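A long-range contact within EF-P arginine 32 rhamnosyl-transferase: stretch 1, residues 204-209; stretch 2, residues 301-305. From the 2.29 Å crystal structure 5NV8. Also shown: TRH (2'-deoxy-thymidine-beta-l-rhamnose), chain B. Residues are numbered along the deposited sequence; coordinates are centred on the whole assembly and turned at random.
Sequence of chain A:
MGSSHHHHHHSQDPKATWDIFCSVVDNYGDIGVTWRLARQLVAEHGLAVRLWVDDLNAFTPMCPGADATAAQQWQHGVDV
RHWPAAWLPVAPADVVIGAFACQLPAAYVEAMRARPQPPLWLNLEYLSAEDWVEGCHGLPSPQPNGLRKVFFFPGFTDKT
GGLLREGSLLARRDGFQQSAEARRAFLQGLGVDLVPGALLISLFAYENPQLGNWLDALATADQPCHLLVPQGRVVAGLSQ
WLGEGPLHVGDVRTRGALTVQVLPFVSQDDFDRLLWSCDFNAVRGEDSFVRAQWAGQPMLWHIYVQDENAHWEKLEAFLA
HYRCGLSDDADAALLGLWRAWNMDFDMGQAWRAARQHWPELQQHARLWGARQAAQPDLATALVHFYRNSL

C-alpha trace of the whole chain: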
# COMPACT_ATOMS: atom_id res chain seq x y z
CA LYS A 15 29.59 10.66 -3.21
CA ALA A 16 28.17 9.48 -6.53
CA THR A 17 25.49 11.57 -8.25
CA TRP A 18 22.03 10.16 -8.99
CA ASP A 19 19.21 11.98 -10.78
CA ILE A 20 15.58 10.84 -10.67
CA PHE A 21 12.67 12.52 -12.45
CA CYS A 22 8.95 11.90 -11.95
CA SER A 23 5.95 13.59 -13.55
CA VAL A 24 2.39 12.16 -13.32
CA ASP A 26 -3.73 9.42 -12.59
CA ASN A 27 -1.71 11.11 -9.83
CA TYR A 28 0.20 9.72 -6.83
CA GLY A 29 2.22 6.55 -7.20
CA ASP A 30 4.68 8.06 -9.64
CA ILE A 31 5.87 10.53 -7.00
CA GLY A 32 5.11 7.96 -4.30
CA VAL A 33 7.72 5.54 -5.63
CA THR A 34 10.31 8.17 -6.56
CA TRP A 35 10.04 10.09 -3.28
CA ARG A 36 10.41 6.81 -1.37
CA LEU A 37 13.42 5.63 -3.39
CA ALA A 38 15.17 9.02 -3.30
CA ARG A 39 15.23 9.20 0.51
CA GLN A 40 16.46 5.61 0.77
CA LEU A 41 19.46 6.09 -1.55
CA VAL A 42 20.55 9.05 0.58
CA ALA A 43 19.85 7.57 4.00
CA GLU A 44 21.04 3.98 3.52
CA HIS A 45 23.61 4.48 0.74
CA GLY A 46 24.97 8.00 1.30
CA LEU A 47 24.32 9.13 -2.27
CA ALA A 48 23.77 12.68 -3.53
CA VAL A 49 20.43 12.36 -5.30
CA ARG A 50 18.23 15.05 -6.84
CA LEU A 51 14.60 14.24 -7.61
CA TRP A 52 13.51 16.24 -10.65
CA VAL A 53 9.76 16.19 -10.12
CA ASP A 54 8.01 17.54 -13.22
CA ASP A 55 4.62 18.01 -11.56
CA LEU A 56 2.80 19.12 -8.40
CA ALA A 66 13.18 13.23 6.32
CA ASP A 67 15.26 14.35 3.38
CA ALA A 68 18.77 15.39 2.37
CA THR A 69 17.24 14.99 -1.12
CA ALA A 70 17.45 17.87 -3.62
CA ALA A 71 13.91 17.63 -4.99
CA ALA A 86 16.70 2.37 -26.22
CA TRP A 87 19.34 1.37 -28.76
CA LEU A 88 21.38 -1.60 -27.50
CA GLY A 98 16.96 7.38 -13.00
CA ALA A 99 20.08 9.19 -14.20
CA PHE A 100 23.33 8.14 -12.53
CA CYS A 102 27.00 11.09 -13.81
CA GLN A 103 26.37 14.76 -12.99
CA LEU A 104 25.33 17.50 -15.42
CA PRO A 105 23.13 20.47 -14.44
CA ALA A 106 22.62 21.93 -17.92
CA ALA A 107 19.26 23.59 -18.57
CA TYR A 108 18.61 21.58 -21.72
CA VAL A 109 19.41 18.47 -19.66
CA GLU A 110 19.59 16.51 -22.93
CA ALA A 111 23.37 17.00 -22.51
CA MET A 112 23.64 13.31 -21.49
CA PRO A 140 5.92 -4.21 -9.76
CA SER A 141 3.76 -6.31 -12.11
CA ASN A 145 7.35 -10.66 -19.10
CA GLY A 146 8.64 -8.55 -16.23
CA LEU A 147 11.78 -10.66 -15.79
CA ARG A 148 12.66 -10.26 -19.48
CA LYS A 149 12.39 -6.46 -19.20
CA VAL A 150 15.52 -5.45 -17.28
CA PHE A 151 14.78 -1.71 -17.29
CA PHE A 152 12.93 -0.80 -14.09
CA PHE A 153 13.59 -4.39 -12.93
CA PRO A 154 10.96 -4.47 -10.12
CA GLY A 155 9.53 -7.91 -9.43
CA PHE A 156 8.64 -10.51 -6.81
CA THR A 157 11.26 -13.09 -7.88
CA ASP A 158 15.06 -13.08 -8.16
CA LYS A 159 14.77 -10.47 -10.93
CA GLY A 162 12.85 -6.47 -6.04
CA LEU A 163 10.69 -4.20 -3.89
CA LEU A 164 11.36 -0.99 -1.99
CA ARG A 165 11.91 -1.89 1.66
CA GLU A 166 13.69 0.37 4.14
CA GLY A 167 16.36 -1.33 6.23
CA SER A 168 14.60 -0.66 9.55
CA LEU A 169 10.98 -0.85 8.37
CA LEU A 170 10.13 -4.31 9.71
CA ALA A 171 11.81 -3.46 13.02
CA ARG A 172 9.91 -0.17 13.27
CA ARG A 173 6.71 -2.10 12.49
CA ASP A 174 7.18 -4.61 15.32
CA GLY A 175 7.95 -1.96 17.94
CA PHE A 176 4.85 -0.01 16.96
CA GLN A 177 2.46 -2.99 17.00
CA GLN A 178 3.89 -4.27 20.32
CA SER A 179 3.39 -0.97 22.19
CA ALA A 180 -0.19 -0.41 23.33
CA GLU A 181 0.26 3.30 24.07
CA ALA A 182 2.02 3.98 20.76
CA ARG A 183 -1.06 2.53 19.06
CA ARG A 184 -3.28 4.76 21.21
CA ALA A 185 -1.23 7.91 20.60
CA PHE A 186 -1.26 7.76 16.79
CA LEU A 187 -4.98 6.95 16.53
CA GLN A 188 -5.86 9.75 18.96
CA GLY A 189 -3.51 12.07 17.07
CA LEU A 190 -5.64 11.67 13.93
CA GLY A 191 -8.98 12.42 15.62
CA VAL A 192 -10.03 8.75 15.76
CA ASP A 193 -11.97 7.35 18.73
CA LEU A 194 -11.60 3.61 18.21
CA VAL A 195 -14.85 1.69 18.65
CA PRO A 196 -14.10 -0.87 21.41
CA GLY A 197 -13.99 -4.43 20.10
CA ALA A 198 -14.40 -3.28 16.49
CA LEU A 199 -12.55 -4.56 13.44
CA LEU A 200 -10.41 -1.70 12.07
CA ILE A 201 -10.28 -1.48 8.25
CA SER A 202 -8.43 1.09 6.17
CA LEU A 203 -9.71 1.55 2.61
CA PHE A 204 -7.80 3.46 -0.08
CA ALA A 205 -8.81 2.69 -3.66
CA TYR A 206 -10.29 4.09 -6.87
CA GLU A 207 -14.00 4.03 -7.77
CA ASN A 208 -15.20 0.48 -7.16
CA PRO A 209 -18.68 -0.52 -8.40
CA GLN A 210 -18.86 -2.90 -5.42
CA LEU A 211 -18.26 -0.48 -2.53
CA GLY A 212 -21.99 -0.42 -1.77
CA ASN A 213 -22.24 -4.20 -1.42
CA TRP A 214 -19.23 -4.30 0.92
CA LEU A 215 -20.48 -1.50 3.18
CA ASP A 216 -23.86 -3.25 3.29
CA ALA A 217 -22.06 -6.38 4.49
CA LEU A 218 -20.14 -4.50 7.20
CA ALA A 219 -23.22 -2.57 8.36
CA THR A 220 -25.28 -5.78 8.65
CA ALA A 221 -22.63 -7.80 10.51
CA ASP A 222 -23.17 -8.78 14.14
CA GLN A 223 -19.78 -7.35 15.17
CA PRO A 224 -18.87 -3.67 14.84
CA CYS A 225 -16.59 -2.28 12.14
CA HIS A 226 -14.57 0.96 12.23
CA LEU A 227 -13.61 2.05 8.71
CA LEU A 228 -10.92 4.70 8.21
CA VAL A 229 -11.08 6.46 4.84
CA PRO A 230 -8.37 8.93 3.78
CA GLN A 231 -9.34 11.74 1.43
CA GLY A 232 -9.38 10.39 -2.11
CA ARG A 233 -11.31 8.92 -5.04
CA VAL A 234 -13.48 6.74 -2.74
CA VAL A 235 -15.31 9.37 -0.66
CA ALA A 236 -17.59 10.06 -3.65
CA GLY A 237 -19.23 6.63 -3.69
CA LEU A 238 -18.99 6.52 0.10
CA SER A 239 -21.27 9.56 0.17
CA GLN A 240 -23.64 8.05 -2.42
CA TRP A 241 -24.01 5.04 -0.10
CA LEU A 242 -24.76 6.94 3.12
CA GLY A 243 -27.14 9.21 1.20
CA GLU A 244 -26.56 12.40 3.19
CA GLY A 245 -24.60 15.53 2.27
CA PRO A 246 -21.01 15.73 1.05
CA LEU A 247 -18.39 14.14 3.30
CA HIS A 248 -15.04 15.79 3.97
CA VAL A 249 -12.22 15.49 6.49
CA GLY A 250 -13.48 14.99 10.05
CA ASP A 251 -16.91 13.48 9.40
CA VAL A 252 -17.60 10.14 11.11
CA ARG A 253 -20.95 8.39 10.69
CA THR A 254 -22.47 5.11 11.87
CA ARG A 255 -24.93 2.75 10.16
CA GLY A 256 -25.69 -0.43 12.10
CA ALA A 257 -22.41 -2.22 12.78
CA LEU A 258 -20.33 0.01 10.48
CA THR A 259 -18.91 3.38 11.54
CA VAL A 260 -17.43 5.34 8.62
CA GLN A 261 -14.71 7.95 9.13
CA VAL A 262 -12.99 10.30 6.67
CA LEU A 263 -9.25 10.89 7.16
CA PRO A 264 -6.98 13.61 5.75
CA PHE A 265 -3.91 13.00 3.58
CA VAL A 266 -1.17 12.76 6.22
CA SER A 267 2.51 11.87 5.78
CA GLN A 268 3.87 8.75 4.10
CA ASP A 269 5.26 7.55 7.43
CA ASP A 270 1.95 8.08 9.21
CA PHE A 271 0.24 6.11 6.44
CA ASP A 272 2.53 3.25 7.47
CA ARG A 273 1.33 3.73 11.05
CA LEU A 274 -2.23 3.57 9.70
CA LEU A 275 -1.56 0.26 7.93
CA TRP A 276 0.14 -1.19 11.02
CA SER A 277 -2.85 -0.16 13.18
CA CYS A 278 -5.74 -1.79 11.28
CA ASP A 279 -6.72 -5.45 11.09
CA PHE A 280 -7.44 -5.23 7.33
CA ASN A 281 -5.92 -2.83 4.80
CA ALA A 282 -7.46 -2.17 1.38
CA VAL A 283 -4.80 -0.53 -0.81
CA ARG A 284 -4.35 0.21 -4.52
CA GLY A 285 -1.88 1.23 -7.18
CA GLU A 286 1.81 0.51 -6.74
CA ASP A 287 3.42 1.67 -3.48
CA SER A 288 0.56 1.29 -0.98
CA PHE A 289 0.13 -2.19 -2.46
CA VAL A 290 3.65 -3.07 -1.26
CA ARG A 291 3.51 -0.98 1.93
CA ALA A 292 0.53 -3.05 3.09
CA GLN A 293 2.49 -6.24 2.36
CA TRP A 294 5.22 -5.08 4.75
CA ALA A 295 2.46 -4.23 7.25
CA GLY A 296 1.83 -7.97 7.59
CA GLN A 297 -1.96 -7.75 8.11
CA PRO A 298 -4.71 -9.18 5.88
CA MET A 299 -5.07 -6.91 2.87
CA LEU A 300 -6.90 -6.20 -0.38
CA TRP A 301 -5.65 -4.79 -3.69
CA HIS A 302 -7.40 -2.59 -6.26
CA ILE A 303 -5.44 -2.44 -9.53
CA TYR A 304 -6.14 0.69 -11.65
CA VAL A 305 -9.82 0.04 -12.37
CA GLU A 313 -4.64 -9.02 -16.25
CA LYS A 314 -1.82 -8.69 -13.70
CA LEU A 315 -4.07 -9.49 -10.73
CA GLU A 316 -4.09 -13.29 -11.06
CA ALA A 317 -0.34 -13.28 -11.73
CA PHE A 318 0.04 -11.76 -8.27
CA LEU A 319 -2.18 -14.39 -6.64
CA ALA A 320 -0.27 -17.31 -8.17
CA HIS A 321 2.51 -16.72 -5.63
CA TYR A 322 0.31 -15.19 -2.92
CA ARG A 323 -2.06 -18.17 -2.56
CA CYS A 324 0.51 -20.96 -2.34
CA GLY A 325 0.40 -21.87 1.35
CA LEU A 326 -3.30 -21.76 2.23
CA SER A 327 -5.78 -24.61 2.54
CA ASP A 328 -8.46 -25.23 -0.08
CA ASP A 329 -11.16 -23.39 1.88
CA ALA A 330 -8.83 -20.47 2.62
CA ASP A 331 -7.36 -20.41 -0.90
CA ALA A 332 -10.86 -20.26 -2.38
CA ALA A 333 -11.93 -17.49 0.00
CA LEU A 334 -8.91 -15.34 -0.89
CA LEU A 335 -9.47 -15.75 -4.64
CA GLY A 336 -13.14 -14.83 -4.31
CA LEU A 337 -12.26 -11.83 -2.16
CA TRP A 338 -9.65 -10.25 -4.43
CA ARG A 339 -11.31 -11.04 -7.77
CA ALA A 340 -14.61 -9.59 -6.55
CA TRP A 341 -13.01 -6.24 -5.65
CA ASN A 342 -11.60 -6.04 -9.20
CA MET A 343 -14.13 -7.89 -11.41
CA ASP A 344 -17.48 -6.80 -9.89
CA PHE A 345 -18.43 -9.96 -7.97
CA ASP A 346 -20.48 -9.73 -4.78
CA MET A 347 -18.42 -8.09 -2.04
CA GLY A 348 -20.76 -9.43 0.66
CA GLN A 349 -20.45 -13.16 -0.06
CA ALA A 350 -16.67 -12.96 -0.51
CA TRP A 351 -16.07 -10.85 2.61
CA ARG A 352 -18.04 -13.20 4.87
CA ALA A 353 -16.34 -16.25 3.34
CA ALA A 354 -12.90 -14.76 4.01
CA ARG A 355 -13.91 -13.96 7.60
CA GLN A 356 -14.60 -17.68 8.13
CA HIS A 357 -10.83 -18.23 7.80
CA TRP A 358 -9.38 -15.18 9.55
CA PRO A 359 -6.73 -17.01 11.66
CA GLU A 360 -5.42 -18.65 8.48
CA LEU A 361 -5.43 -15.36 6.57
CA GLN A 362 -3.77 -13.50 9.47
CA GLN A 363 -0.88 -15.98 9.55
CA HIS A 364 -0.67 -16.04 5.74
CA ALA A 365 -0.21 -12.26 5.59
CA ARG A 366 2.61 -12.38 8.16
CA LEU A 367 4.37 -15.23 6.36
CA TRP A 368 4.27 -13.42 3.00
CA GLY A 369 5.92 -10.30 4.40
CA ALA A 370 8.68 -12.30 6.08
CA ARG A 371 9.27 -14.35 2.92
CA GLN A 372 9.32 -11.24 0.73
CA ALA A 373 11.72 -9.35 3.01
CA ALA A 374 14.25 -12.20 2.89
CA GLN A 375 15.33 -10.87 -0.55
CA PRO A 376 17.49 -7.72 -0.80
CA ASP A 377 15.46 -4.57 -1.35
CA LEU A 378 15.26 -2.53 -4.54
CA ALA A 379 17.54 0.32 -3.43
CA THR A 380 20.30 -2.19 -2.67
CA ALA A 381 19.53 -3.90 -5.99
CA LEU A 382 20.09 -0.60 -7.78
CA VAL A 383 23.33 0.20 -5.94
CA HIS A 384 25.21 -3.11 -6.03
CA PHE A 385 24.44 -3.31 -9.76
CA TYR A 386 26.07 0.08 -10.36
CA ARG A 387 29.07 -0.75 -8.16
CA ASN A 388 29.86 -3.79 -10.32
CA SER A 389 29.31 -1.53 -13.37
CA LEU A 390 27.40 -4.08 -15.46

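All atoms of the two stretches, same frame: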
# COMPACT_ATOMS: atom_id res chain seq x y z
N PHE A 204 -8.39 2.45 0.80
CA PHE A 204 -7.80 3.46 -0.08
C PHE A 204 -7.77 2.85 -1.47
O PHE A 204 -6.95 1.95 -1.74
CB PHE A 204 -6.40 3.85 0.41
CG PHE A 204 -5.59 4.61 -0.60
CD1 PHE A 204 -5.95 5.89 -0.99
CD2 PHE A 204 -4.45 4.04 -1.14
CE1 PHE A 204 -5.18 6.59 -1.91
CE2 PHE A 204 -3.68 4.73 -2.07
CZ PHE A 204 -4.05 6.01 -2.45
N ALA A 205 -8.65 3.31 -2.35
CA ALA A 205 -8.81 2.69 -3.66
C ALA A 205 -9.34 3.73 -4.65
O ALA A 205 -9.46 4.91 -4.33
CB ALA A 205 -9.74 1.47 -3.56
N TYR A 206 -9.65 3.27 -5.86
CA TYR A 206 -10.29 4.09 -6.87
C TYR A 206 -11.81 3.97 -6.72
O TYR A 206 -12.31 3.61 -5.65
CB TYR A 206 -9.80 3.67 -8.26
CG TYR A 206 -8.31 3.49 -8.38
CD1 TYR A 206 -7.47 4.58 -8.62
CD2 TYR A 206 -7.73 2.24 -8.24
CE1 TYR A 206 -6.11 4.42 -8.73
CE2 TYR A 206 -6.36 2.07 -8.34
CZ TYR A 206 -5.56 3.16 -8.59
OH TYR A 206 -4.20 2.98 -8.69
N GLU A 207 -12.56 4.27 -7.77
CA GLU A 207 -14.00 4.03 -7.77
C GLU A 207 -14.25 2.55 -8.01
O GLU A 207 -13.87 2.01 -9.05
CB GLU A 207 -14.72 4.87 -8.82
CG GLU A 207 -14.43 6.36 -8.78
CD GLU A 207 -13.10 6.71 -9.40
OE1 GLU A 207 -12.75 6.11 -10.44
OE2 GLU A 207 -12.40 7.59 -8.86
N ASN A 208 -14.88 1.89 -7.04
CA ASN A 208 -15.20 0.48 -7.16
C ASN A 208 -16.70 0.31 -7.25
O ASN A 208 -17.43 0.79 -6.36
CB ASN A 208 -14.64 -0.30 -5.98
CG ASN A 208 -14.41 -1.76 -6.31
OD1 ASN A 208 -15.35 -2.50 -6.59
ND2 ASN A 208 -13.15 -2.18 -6.29
N PRO A 209 -17.22 -0.36 -8.28
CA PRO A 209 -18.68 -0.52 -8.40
C PRO A 209 -19.25 -1.49 -7.37
O PRO A 209 -20.45 -1.80 -7.41
CB PRO A 209 -18.85 -1.05 -9.83
CG PRO A 209 -17.55 -1.71 -10.15
CD PRO A 209 -16.50 -0.90 -9.44
N TRP A 301 -6.29 -5.57 -2.64
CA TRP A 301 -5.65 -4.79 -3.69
C TRP A 301 -6.67 -4.37 -4.73
O TRP A 301 -7.56 -5.14 -5.09
CB TRP A 301 -4.53 -5.59 -4.35
CG TRP A 301 -3.67 -4.82 -5.31
CD1 TRP A 301 -3.43 -3.48 -5.32
CD2 TRP A 301 -2.92 -5.37 -6.40
NE1 TRP A 301 -2.59 -3.15 -6.35
CE2 TRP A 301 -2.26 -4.29 -7.03
CE3 TRP A 301 -2.74 -6.66 -6.91
CZ2 TRP A 301 -1.44 -4.47 -8.14
CZ3 TRP A 301 -1.93 -6.83 -8.02
CH2 TRP A 301 -1.28 -5.75 -8.62
N HIS A 302 -6.54 -3.13 -5.21
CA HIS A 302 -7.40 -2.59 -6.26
C HIS A 302 -6.49 -2.05 -7.36
O HIS A 302 -5.91 -0.97 -7.21
CB HIS A 302 -8.33 -1.52 -5.71
CG HIS A 302 -9.41 -1.11 -6.67
ND1 HIS A 302 -9.97 0.15 -6.67
CD2 HIS A 302 -10.04 -1.80 -7.65
CE1 HIS A 302 -10.89 0.22 -7.61
NE2 HIS A 302 -10.96 -0.95 -8.22
N ILE A 303 -6.37 -2.78 -8.46
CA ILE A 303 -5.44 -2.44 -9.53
C ILE A 303 -6.16 -1.57 -10.56
O ILE A 303 -7.06 -2.05 -11.26
CB ILE A 303 -4.82 -3.69 -10.17
CG1 ILE A 303 -4.09 -3.33 -11.46
CG2 ILE A 303 -5.88 -4.76 -10.41
CD1 ILE A 303 -2.86 -2.47 -11.24
N TYR A 304 -5.77 -0.30 -10.63
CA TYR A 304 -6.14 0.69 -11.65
C TYR A 304 -7.42 0.38 -12.42
O TYR A 304 -7.39 0.25 -13.65
CB TYR A 304 -4.98 0.85 -12.64
N VAL A 305 -8.54 0.29 -11.72
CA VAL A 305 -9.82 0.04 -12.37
C VAL A 305 -10.48 1.35 -12.76
O VAL A 305 -11.42 1.81 -12.11
CB VAL A 305 -10.75 -0.79 -11.48
O4P TRH B . -3.24 4.67 -7.35
P2 TRH B . -1.92 5.10 -6.83
O3P TRH B . -1.95 6.64 -6.31
O1 TRH B . -0.75 4.97 -7.93
C1 TRH B . -1.10 4.48 -9.24
C2 TRH B . 0.15 4.28 -10.10
O2 TRH B . 1.13 5.28 -9.83
C3 TRH B . -0.21 4.39 -11.59
O3 TRH B . -0.28 5.77 -11.96
C4 TRH B . -1.56 3.74 -11.83
O4 TRH B . -1.51 2.37 -11.38
OPP TRH B . -1.49 4.22 -5.54
P TRH B . 0.03 4.23 -5.04
O1P TRH B . 0.99 3.70 -6.04
O2P TRH B . 0.08 3.40 -3.67
O5' TRH B . 0.37 5.74 -4.61
C5' TRH B . -0.11 6.25 -3.36
C4' TRH B . 1.01 7.02 -2.69
O4' TRH B . 0.38 7.95 -1.77
C3' TRH B . 1.80 6.07 -1.81
O3' TRH B . 3.00 6.72 -1.38
C2' TRH B . 0.84 5.98 -0.65
C1' TRH B . 0.76 7.48 -0.45
N11 TRH B . -0.22 7.91 0.57
C21 TRH B . 0.18 8.76 1.52
O21 TRH B . 1.35 9.15 1.55
N31 TRH B . -0.71 9.21 2.49
C41 TRH B . -2.03 8.78 2.48
O41 TRH B . -2.80 9.19 3.35
C51 TRH B . -2.46 7.91 1.49
C5A TRH B . -3.78 7.48 1.48
C61 TRH B . -1.56 7.47 0.53

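His302 is the centre of this contact, its imidazole reaching across to a segment nearly a hundred residues earlier in the chain. Its CA-to-CB bond points toward that segment, and chi1 in the t well carries the ring up against residues 205 to 208. There His302 ND1 accepts a hydrogen bond from the backbone N of Tyr206 (Tyr206 N to His302 ND1 3.2 Å, N-H...acceptor angle 154°), so ND1 serves as the unprotonated nitrogen of the ring. An imidazole suits this place because it offers a flat surface for packing together with an acceptor in the ring plane. Ala205 lies close by, its CB 3.4 Å from His302 ND1. Over one face of the imidazole sits the Asn208 amide, with Asn208 ND2 3.2 Å from His302 NE2.

Tyr206 is the second large contributor. Its ring meets that of His302 obliquely, centroids 5.3 Å apart and planes at 58°, and runs along the backbone of the other stretch, where Tyr206 CE2 comes within 3.3 Å of Tyr304 N. The length of tyrosine matters here: while the ring packs against protein, Tyr206 OH donates a very short hydrogen bond to TRH O4P of the bound nucleotide sugar, 2.4 Å from Tyr206 OH to TRH O4P, linking this contact to the ligand.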